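Local atomic coordinates of Mgp-operon protein 3 (PDB entry 6RJ1), a protein that probably serves as a cell-surface adhesin, helping the human pathogen Mycoplasma pneumoniae attach to sugar-bearing host cells. Residues N78-S83 and P137-E142; V64-T69 and T160-L165. All coordinates share one frame; numbering follows the deposited sequence.

Contact 1 of 2, residues N78-S83 and P137-E142; sequences NQNALS and PYVKQE
Asn80 and Tyr138 both hold CG anti to their backbone N (chi1 -163° and -176°), and Asn80 CG comes up obliquely to the ring, 3.8 Å from Tyr138 CD1. The motif is an Asx turn joined to an isolated antiparallel bridge. Within the turn, Asn80 OD1 accepts from Leu82 N two residues on, at 3.2 Å. The same oxygen takes Val139 N from the other segment at 3.0 Å; the two donors stand on opposite faces of the carboxamide plane, each well above it, so a single acceptor ties the turn to the facing loop. The other half of the amide is engaged too: ND2 donates to Pro137 O at 2.9 Å, with that oxygen nearly in the amide plane. Bonds from both ends of the carboxamide therefore fix its rotation.

Asn80 and Lys140 form the bridge as a non-hydrogen-bonded pair, flanked by Ala81 N to Val139 O at 2.8 Å and Gln141 N to Gln79 O at 3.1 Å. Both bonds are almost straight at the hydrogen (174° in the first). Leu82, whose N closes the turn, sets CD2 3.8 Å from Pro137 CG, and Trp492 touches both residues. Val139 also meets Tyr158 and Leu161 of helix 157-163. Tyr138 O bonds to Trp492 NE1, linking the loop to strand 487-492. At the outer end, Tyr138 OH makes a weak hydrogen bond of 3.3 Å to Asn78 O, which lies at the edge of the ring, in its plane.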
loop_
_atom_site.group_PDB
_atom_site.type_symbol
_atom_site.label_atom_id
_atom_site.label_comp_id
_atom_site.label_asym_id
_atom_site.label_seq_id
_atom_site.Cartn_x
_atom_site.Cartn_y
_atom_site.Cartn_z
ATOM N N ASN A 78 -18.455 26.973 5.223
ATOM C CA ASN A 78 -17.013 26.828 4.976
ATOM C C ASN A 78 -16.272 26.081 6.111
ATOM O O ASN A 78 -15.057 26.256 6.293
ATOM C CB ASN A 78 -16.368 28.187 4.657
ATOM C CG ASN A 78 -16.068 28.375 3.186
ATOM O OD1 ASN A 78 -16.784 29.082 2.469
ATOM N ND2 ASN A 78 -15.001 27.745 2.700
ATOM N N GLN A 79 -17.003 25.216 6.841
ATOM C CA GLN A 79 -16.442 24.423 7.930
ATOM C C GLN A 79 -16.076 23.009 7.460
ATOM O O GLN A 79 -16.844 22.372 6.730
ATOM C CB GLN A 79 -17.406 24.389 9.128
ATOM C CG GLN A 79 -16.704 24.447 10.484
ATOM C CD GLN A 79 -16.367 25.844 10.970
ATOM O OE1 GLN A 79 -16.031 26.756 10.203
ATOM N NE2 GLN A 79 -16.432 26.035 12.279
ATOM N N ASN A 80 -14.893 22.533 7.875
ATOM C CA ASN A 80 -14.387 21.206 7.532
ATOM C C ASN A 80 -15.188 20.134 8.273
ATOM O O ASN A 80 -15.396 20.251 9.484
ATOM C CB ASN A 80 -12.887 21.096 7.855
ATOM C CG ASN A 80 -12.146 19.945 7.200
ATOM O OD1 ASN A 80 -12.719 19.022 6.609
ATOM N ND2 ASN A 80 -10.831 19.971 7.303
ATOM N N ALA A 81 -15.654 19.106 7.535
ATOM C CA ALA A 81 -16.428 17.983 8.069
ATOM C C ALA A 81 -15.547 17.117 8.951
ATOM O O ALA A 81 -16.034 16.447 9.862
ATOM C CB ALA A 81 -16.994 17.158 6.931
ATOM N N LEU A 82 -14.236 17.162 8.674
ATOM C CA LEU A 82 -13.156 16.481 9.374
ATOM C C LEU A 82 -12.604 17.414 10.454
ATOM O O LEU A 82 -12.310 18.580 10.178
ATOM C CB LEU A 82 -12.061 16.120 8.352
ATOM C CG LEU A 82 -11.819 14.641 8.025
ATOM C CD1 LEU A 82 -13.105 13.851 7.946
ATOM C CD2 LEU A 82 -11.049 14.494 6.735
ATOM N N SER A 83 -12.515 16.913 11.692
ATOM C CA SER A 83 -11.982 17.659 12.836
ATOM C C SER A 83 -11.458 16.718 13.909
ATOM O O SER A 83 -11.808 15.535 13.921
ATOM C CB SER A 83 -13.035 18.585 13.431
ATOM O OG SER A 83 -14.136 17.842 13.924
ATOM N N PRO A 137 -7.076 16.730 6.249
ATOM C CA PRO A 137 -7.368 17.296 4.918
ATOM C C PRO A 137 -8.692 18.067 4.931
ATOM O O PRO A 137 -9.483 17.892 5.864
ATOM C CB PRO A 137 -7.431 16.066 4.016
ATOM C CG PRO A 137 -7.784 14.953 4.920
ATOM C CD PRO A 137 -7.128 15.253 6.227
ATOM N N TYR A 138 -8.926 18.938 3.931
ATOM C CA TYR A 138 -10.168 19.697 3.908
ATOM C C TYR A 138 -11.275 19.029 3.082
ATOM O O TYR A 138 -11.046 18.580 1.960
ATOM C CB TYR A 138 -9.939 21.152 3.473
ATOM C CG TYR A 138 -11.188 22.009 3.524
ATOM C CD1 TYR A 138 -11.546 22.688 4.686
ATOM C CD2 TYR A 138 -12.013 22.142 2.413
ATOM C CE1 TYR A 138 -12.703 23.470 4.741
ATOM C CE2 TYR A 138 -13.188 22.889 2.469
ATOM C CZ TYR A 138 -13.520 23.566 3.628
ATOM O OH TYR A 138 -14.663 24.325 3.657
ATOM N N VAL A 139 -12.487 19.001 3.655
ATOM C CA VAL A 139 -13.715 18.507 3.035
ATOM C C VAL A 139 -14.885 19.319 3.601
ATOM O O VAL A 139 -15.133 19.296 4.807
ATOM C CB VAL A 139 -13.900 16.964 3.056
ATOM C CG1 VAL A 139 -13.962 16.396 4.473
ATOM C CG2 VAL A 139 -15.112 16.543 2.236
ATOM N N LYS A 140 -15.530 20.113 2.737
ATOM C CA LYS A 140 -16.593 21.037 3.127
ATOM C C LYS A 140 -17.898 20.324 3.464
ATOM O O LYS A 140 -18.390 19.527 2.663
ATOM C CB LYS A 140 -16.768 22.134 2.049
ATOM C CG LYS A 140 -17.975 23.065 2.195
ATOM C CD LYS A 140 -18.889 22.944 0.962
ATOM C CE LYS A 140 -20.090 23.859 0.978
ATOM N NZ LYS A 140 -19.728 25.263 0.642
ATOM N N GLN A 141 -18.446 20.617 4.666
ATOM C CA GLN A 141 -19.728 20.094 5.147
ATOM C C GLN A 141 -20.785 20.734 4.265
ATOM O O GLN A 141 -20.831 21.961 4.161
ATOM C CB GLN A 141 -19.944 20.445 6.622
ATOM C CG GLN A 141 -20.323 19.234 7.449
ATOM C CD GLN A 141 -20.625 19.584 8.877
ATOM O OE1 GLN A 141 -21.771 19.485 9.322
ATOM N NE2 GLN A 141 -19.604 19.978 9.637
ATOM N N GLU A 142 -21.570 19.915 3.561
ATOM C CA GLU A 142 -22.496 20.399 2.551
ATOM C C GLU A 142 -23.747 21.106 3.115
ATOM O O GLU A 142 -23.599 22.235 3.575
ATOM C CB GLU A 142 -22.838 19.287 1.558
ATOM C CG GLU A 142 -21.593 18.891 0.785
ATOM C CD GLU A 142 -21.793 18.396 -0.628
ATOM O OE1 GLU A 142 -22.643 17.501 -0.835
ATOM O OE2 GLU A 142 -21.073 18.886 -1.527
#

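Contact 2 of 2, residues V64-T69 and T160-L165; sequences VKFQDT and TLQDLL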
loop_
_atom_site.group_PDB
_atom_site.type_symbol
_atom_site.label_atom_id
_atom_site.label_comp_id
_atom_site.label_asym_id
_atom_site.label_seq_id
_atom_site.Cartn_x
_atom_site.Cartn_y
_atom_site.Cartn_z
ATOM N N VAL A 64 -10.308 11.487 15.849
ATOM C CA VAL A 64 -10.854 12.203 14.693
ATOM C C VAL A 64 -12.354 11.927 14.540
ATOM O O VAL A 64 -12.809 10.811 14.792
ATOM C CB VAL A 64 -10.040 11.945 13.385
ATOM C CG1 VAL A 64 -10.580 12.752 12.210
ATOM C CG2 VAL A 64 -8.556 12.250 13.582
ATOM N N LYS A 65 -13.124 12.971 14.169
ATOM C CA LYS A 65 -14.551 12.856 13.903
ATOM C C LYS A 65 -14.896 13.379 12.504
ATOM O O LYS A 65 -14.264 14.315 12.003
ATOM C CB LYS A 65 -15.420 13.500 15.011
ATOM C CG LYS A 65 -15.449 15.031 15.056
ATOM C CD LYS A 65 -16.495 15.576 16.023
ATOM C CE LYS A 65 -16.493 17.091 16.147
ATOM N NZ LYS A 65 -15.236 17.621 16.758
ATOM N N PHE A 66 -15.877 12.742 11.874
ATOM C CA PHE A 66 -16.408 13.140 10.578
ATOM C C PHE A 66 -17.873 13.533 10.785
ATOM O O PHE A 66 -18.654 12.752 11.336
ATOM C CB PHE A 66 -16.247 12.016 9.533
ATOM C CG PHE A 66 -16.966 12.236 8.220
ATOM C CD1 PHE A 66 -16.567 13.241 7.348
ATOM C CD2 PHE A 66 -18.024 11.419 7.844
ATOM C CE1 PHE A 66 -17.224 13.435 6.131
ATOM C CE2 PHE A 66 -18.682 11.615 6.624
ATOM C CZ PHE A 66 -18.278 12.623 5.778
ATOM N N GLN A 67 -18.225 14.763 10.410
ATOM C CA GLN A 67 -19.598 15.229 10.560
ATOM C C GLN A 67 -20.433 14.805 9.359
ATOM O O GLN A 67 -20.279 15.353 8.270
ATOM C CB GLN A 67 -19.666 16.743 10.801
ATOM C CG GLN A 67 -20.351 17.150 12.118
ATOM C CD GLN A 67 -21.790 16.689 12.297
ATOM O OE1 GLN A 67 -22.187 16.265 13.390
ATOM N NE2 GLN A 67 -22.613 16.771 11.253
ATOM N N ASP A 68 -21.269 13.778 9.558
ATOM C CA ASP A 68 -22.164 13.230 8.544
ATOM C C ASP A 68 -23.597 13.396 9.007
ATOM O O ASP A 68 -23.935 13.012 10.130
ATOM C CB ASP A 68 -21.842 11.754 8.240
ATOM C CG ASP A 68 -22.021 10.780 9.394
ATOM O OD1 ASP A 68 -21.628 11.124 10.536
ATOM O OD2 ASP A 68 -22.548 9.675 9.158
ATOM N N THR A 69 -24.405 14.051 8.155
ATOM C CA THR A 69 -25.835 14.416 8.231
ATOM C C THR A 69 -25.992 15.630 7.326
ATOM O O THR A 69 -26.789 15.607 6.383
ATOM C CB THR A 69 -26.351 14.787 9.661
ATOM O OG1 THR A 69 -25.321 15.412 10.434
ATOM C CG2 THR A 69 -26.965 13.605 10.404
ATOM N N THR A 160 -19.132 11.176 -1.130
ATOM C CA THR A 160 -18.390 9.908 -1.201
ATOM C C THR A 160 -18.037 9.425 0.200
ATOM O O THR A 160 -18.216 8.245 0.496
ATOM C CB THR A 160 -17.092 10.064 -2.030
ATOM O OG1 THR A 160 -17.378 10.671 -3.286
ATOM C CG2 THR A 160 -16.352 8.728 -2.242
ATOM N N LEU A 161 -17.521 10.339 1.050
ATOM C CA LEU A 161 -17.087 10.037 2.407
ATOM C C LEU A 161 -18.222 9.614 3.326
ATOM O O LEU A 161 -18.008 8.800 4.227
ATOM C CB LEU A 161 -16.287 11.202 2.994
ATOM C CG LEU A 161 -14.980 11.553 2.262
ATOM C CD1 LEU A 161 -14.428 12.871 2.741
ATOM C CD2 LEU A 161 -13.936 10.433 2.375
ATOM N N GLN A 162 -19.436 10.104 3.059
ATOM C CA GLN A 162 -20.631 9.758 3.824
ATOM C C GLN A 162 -20.973 8.281 3.678
ATOM O O GLN A 162 -21.423 7.660 4.643
ATOM C CB GLN A 162 -21.829 10.597 3.379
ATOM C CG GLN A 162 -21.802 12.019 3.874
ATOM C CD GLN A 162 -23.171 12.631 3.790
ATOM O OE1 GLN A 162 -23.900 12.709 4.785
ATOM N NE2 GLN A 162 -23.543 13.079 2.601
ATOM N N ASP A 163 -20.743 7.720 2.479
ATOM C CA ASP A 163 -21.044 6.327 2.165
ATOM C C ASP A 163 -19.821 5.438 2.062
ATOM O O ASP A 163 -19.971 4.227 1.894
ATOM C CB ASP A 163 -21.869 6.246 0.873
ATOM C CG ASP A 163 -23.352 6.514 1.042
ATOM O OD1 ASP A 163 -23.874 6.304 2.172
ATOM O OD2 ASP A 163 -24.004 6.910 0.036
ATOM N N LEU A 164 -18.612 6.016 2.164
ATOM C CA LEU A 164 -17.358 5.268 2.067
ATOM C C LEU A 164 -17.226 4.163 3.101
ATOM O O LEU A 164 -17.441 4.379 4.297
ATOM C CB LEU A 164 -16.135 6.196 2.102
ATOM C CG LEU A 164 -14.774 5.539 1.854
ATOM C CD1 LEU A 164 -14.560 5.236 0.385
ATOM C CD2 LEU A 164 -13.660 6.397 2.387
ATOM N N LEU A 165 -16.855 2.979 2.604
ATOM C CA LEU A 165 -16.609 1.760 3.363
ATOM C C LEU A 165 -15.128 1.427 3.265
ATOM O O LEU A 165 -14.580 1.437 2.165
ATOM C CB LEU A 165 -17.435 0.627 2.745
ATOM C CG LEU A 165 -18.642 0.096 3.512
ATOM C CD1 LEU A 165 -19.484 1.202 4.094
ATOM C CD2 LEU A 165 -19.489 -0.756 2.611
#
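The Phe66 ring is the flat group that carries this contact, and it presents its far end to Leu161 and Gln162, which approach it obliquely. Its closest atom is CZ, 3.7 Å from Leu161 CB, while CE1 lies 4.0 Å from the same methylene. On the other flank of the ring tip, CE2 comes within 3.8 Å of Leu161 O and 3.9 Å of Gln162 CA. The ring touches helix backbone as well as side chains. Tyr158, one turn earlier in the helix, brings a second ring against Phe66, with the planes inclined at about 45°.

The arrangement is strand-on-helix packing: strand 64-66, half of a two-stranded antiparallel sheet with strand 82-84, sends Phe66 against the later part of helix 157-163. Phe66 CG is anti to the backbone N (chi1 170°), and CB already points toward the helix. Leu82 of the partner strand also packs on Phe66.

Gln162 covers more than the ring. Its CG passes 4.1 Å from Phe66 CZ, and beyond CG the chain runs extended (chi2 -162°), carrying the amide toward the chain that follows the strand. There OE1 lies 4.1 Å from Asp68 CB and 3.7 Å from Thr69 N, a distance that marks proximity rather than a hydrogen bond. The polar links here involve neighbouring groups instead: Gln67 O accepts from Tyr158 OH, and Lys231 NZ hydrogen-bonds Gln162 O and forms a salt bridge with Asp163 OD1. Within its own segment, Thr69 OG1 donates to Asp68 O at 2.8 Å and accepts from Gln67 NE2.

How the contacts relate
Contacts 1 and 2 meet through the two-stranded sheet of 64-66 and 82-84, one strand belonging to each. Probable backbone hydrogen bonds Ala81 O to Gln67 N (2.8 Å) and Ser83 O to Lys65 N (2.9 Å) join them, and their centres lie about 10 Å apart. Both are partly buried, combining buried and exposed residues. Contact 1 buries more surface (519 against 203 Å²) and is dominated by hydrogen bonds between the loop leading into strand 82-84 and the loop after strand 125-135. Contact 2 sets strand 64-66 and the loop after it against the helix by van der Waals packing. Helix 157-163 serves both: Tyr158 touches Ala81 and Val139 as well as Phe66.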